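Local coordinates for protein fusion DH (Streptomyces sp. MJ635-86F5, PDB 6K97) that probably dehydrates polyketide intermediates during cremimycin biosynthesis, as an engineered fusion that rejoins a split dehydratase domain of double hot dog fold, at residues T95-H100 with E142-S147. Numbering follows the deposited sequence.
Sequences TELVLH and EHADGS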
ATOM      1  N   THR A  95       4.294 -12.288  18.087  1.00 34.65           N
ATOM      2  CA  THR A  95       5.358 -12.625  18.992  1.00 34.25           C
ATOM      3  C   THR A  95       5.354 -11.602  20.064  1.00 32.83           C
ATOM      4  O   THR A  95       5.470 -11.927  21.212  1.00 32.77           O
ATOM      5  CB  THR A  95       6.718 -12.677  18.255  1.00 33.94           C
ATOM      6  OG1 THR A  95       6.751 -13.897  17.516  1.00 36.23           O
ATOM      7  CG2 THR A  95       7.864 -12.702  19.218  1.00 33.93           C
ATOM      8  N   GLU A  96       5.188 -10.349  19.679  1.00 36.02           N
ATOM      9  CA  GLU A  96       5.178  -9.299  20.681  1.00 38.47           C
ATOM     10  C   GLU A  96       4.525  -8.069  20.062  1.00 34.54           C
ATOM     11  O   GLU A  96       4.666  -7.830  18.862  1.00 34.60           O
ATOM     12  CB  GLU A  96       6.637  -9.126  21.235  1.00 39.26           C
ATOM     13  CG  GLU A  96       7.013  -7.701  21.494  1.00 45.70           C
ATOM     14  CD  GLU A  96       7.557  -7.033  20.273  1.00 44.36           C
ATOM     15  OE1 GLU A  96       7.877  -7.672  19.228  1.00 43.48           O
ATOM     16  OE2 GLU A  96       7.665  -5.814  20.410  1.00 51.13           O
ATOM     17  N   LEU A  97       3.739  -7.358  20.862  1.00 33.52           N
ATOM     18  CA  LEU A  97       3.033  -6.164  20.418  1.00 32.28           C
ATOM     19  C   LEU A  97       2.953  -5.166  21.535  1.00 33.01           C
ATOM     20  O   LEU A  97       2.522  -5.517  22.638  1.00 31.40           O
ATOM     21  CB  LEU A  97       1.600  -6.478  19.972  1.00 34.23           C
ATOM     22  CG  LEU A  97       0.870  -5.314  19.232  1.00 35.35           C
ATOM     23  CD1 LEU A  97       1.421  -5.109  17.799  1.00 33.94           C
ATOM     24  CD2 LEU A  97      -0.642  -5.548  19.182  1.00 34.81           C
ATOM     25  N   VAL A  98       3.287  -3.908  21.222  1.00 30.38           N
ATOM     26  CA  VAL A  98       3.260  -2.833  22.184  1.00 28.48           C
ATOM     27  C   VAL A  98       2.443  -1.671  21.644  1.00 29.19           C
ATOM     28  O   VAL A  98       2.641  -1.229  20.507  1.00 31.47           O
ATOM     29  CB  VAL A  98       4.694  -2.336  22.425  1.00 29.94           C
ATOM     30  CG1 VAL A  98       4.729  -1.220  23.436  1.00 29.27           C
ATOM     31  CG2 VAL A  98       5.600  -3.475  22.873  1.00 29.32           C
ATOM     32  N   LEU A  99       1.543  -1.151  22.470  1.00 31.15           N
ATOM     33  CA  LEU A  99       0.670  -0.030  22.140  1.00 32.78           C
ATOM     34  C   LEU A  99       1.241   1.290  22.637  1.00 35.97           C
ATOM     35  O   LEU A  99       1.814   1.348  23.697  1.00 43.87           O
ATOM     36  CB  LEU A  99      -0.656  -0.258  22.826  1.00 34.26           C
ATOM     37  CG  LEU A  99      -1.190  -1.680  22.658  1.00 35.07           C
ATOM     38  CD1 LEU A  99      -2.522  -1.811  23.383  1.00 35.48           C
ATOM     39  CD2 LEU A  99      -1.357  -2.040  21.203  1.00 33.48           C
ATOM     40  N   HIS A 100       1.117   2.337  21.854  1.00 36.57           N
ATOM     41  CA  HIS A 100       1.698   3.625  22.138  1.00 37.33           C
ATOM     42  C   HIS A 100       0.545   4.647  22.190  1.00 37.43           C
ATOM     43  O   HIS A 100      -0.376   4.472  22.945  1.00 35.07           O
ATOM     44  CB  HIS A 100       2.680   4.001  21.003  1.00 41.29           C
ATOM     45  CG  HIS A 100       3.750   2.984  20.765  1.00 45.67           C
ATOM     46  ND1 HIS A 100       4.763   2.743  21.668  1.00 48.52           N
ATOM     47  CD2 HIS A 100       3.957   2.132  19.738  1.00 44.87           C
ATOM     48  CE1 HIS A 100       5.539   1.780  21.216  1.00 44.97           C
ATOM     49  NE2 HIS A 100       5.064   1.384  20.053  1.00 45.33           N
ATOM     50  N   GLU A 142       1.701   6.607  15.128  1.00 47.60           N
ATOM     51  CA  GLU A 142       1.957   5.202  15.387  1.00 49.33           C
ATOM     52  C   GLU A 142       1.212   4.769  16.662  1.00 43.29           C
ATOM     53  O   GLU A 142       1.407   5.370  17.706  1.00 47.27           O
ATOM     54  CB  GLU A 142       3.464   4.942  15.529  1.00 55.01           C
ATOM     55  CG  GLU A 142       3.761   3.443  15.701  1.00 67.41           C
ATOM     56  CD  GLU A 142       5.255   3.062  15.685  1.00 73.97           C
ATOM     57  OE1 GLU A 142       5.887   3.133  14.608  1.00 76.83           O
ATOM     58  OE2 GLU A 142       5.780   2.661  16.757  1.00 72.93           O
ATOM     59  N   HIS A 143       0.319   3.780  16.535  1.00 37.64           N
ATOM     60  CA  HIS A 143      -0.429   3.258  17.665  1.00 35.85           C
ATOM     61  C   HIS A 143       0.145   1.943  18.199  1.00 34.43           C
ATOM     62  O   HIS A 143       0.021   1.625  19.371  1.00 33.04           O
ATOM     63  CB  HIS A 143      -1.893   3.036  17.251  1.00 36.63           C
ATOM     64  CG  HIS A 143      -2.542   4.247  16.657  1.00 37.91           C
ATOM     65  ND1 HIS A 143      -2.686   5.421  17.354  1.00 37.08           N
ATOM     66  CD2 HIS A 143      -3.029   4.483  15.409  1.00 38.60           C
ATOM     67  CE1 HIS A 143      -3.253   6.325  16.569  1.00 40.85           C
ATOM     68  NE2 HIS A 143      -3.460   5.781  15.377  1.00 39.88           N
ATOM     69  N   ALA A 144       0.792   1.165  17.340  1.00 34.80           N
ATOM     70  CA  ALA A 144       1.354  -0.097  17.790  1.00 33.64           C
ATOM     71  C   ALA A 144       2.462  -0.539  16.930  1.00 33.25           C
ATOM     72  O   ALA A 144       2.515  -0.219  15.727  1.00 35.20           O
ATOM     73  CB  ALA A 144       0.291  -1.173  17.815  1.00 33.44           C
ATOM     74  N   ASP A 145       3.382  -1.280  17.535  1.00 33.68           N
ATOM     75  CA  ASP A 145       4.348  -2.033  16.735  1.00 35.30           C
ATOM     76  C   ASP A 145       4.794  -3.304  17.433  1.00 32.95           C
ATOM     77  O   ASP A 145       4.501  -3.525  18.623  1.00 35.34           O
ATOM     78  CB  ASP A 145       5.518  -1.144  16.309  1.00 39.64           C
ATOM     79  CG  ASP A 145       6.284  -0.604  17.419  1.00 43.20           C
ATOM     80  OD1 ASP A 145       6.085  -0.996  18.581  1.00 51.08           O
ATOM     81  OD2 ASP A 145       7.112   0.247  17.118  1.00 48.48           O
ATOM     82  N   GLY A 146       5.463  -4.150  16.703  1.00 31.07           N
ATOM     83  CA  GLY A 146       5.816  -5.463  17.238  1.00 31.08           C
ATOM     84  C   GLY A 146       6.304  -6.347  16.119  1.00 31.32           C
ATOM     85  O   GLY A 146       6.887  -5.886  15.147  1.00 28.61           O
ATOM     86  N   SER A 147       6.146  -7.633  16.313  1.00 32.33           N
ATOM     87  CA  SER A 147       6.607  -8.594  15.335  1.00 34.33           C
ATOM     88  C   SER A 147       5.715  -9.819  15.311  1.00 36.21           C
ATOM     89  O   SER A 147       5.045 -10.144  16.307  1.00 41.10           O
ATOM     90  CB  SER A 147       8.035  -9.027  15.619  1.00 33.66           C
ATOM     91  OG  SER A 147       8.174  -9.235  16.990  1.00 35.09           O
TER
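Segments 95-99 and 142-147, parts of neighbouring strands 93-99 and 141-149 of a hot dog fold in the fusion's N-terminal part, run antiparallel at 163°, their axes 4.7 Å apart. Strand 93-99 lies between 141-149 and 273-284, Leu-97 bonding through its backbone to Leu-279. Val-98 N reaches Asp-145 O nearly along the carbonyl axis (2.9 Å). A classic beta bulge sets Thr-95 and Glu-96 both opposite Ser-147, whose O accepts Thr-95 N firmly and Glu-96 N weakly. Gly-146 lies against Leu-97, where a beta carbon would clash with Glu-96 O. On one sheet face Leu-97 CD1 and Leu-99 CD2 both reach Ala-144 CB. On the other, Glu-96, bent at chi2 (-87°), brings OE1 to Ser-147 OG (2.7 Å), which donates nearly along the carboxylate's C-O axis; an alanine in place of Glu-96 removes this acceptor and would probably loosen the side-chain tie beside the bulge. His-100 NE2 donates a straight bond (171°) to Asp-145 OD1 (3.0 Å), which lies close to the ring plane, whereas NE2 sits above the carboxylate plane. Glu-142 OE2, alongside the imidazole, comes within 2.8 Å of Asp-145 OD2 without a hydrogen bond, crowding that would probably favour a protonated His-100 or raise one acid's pKa.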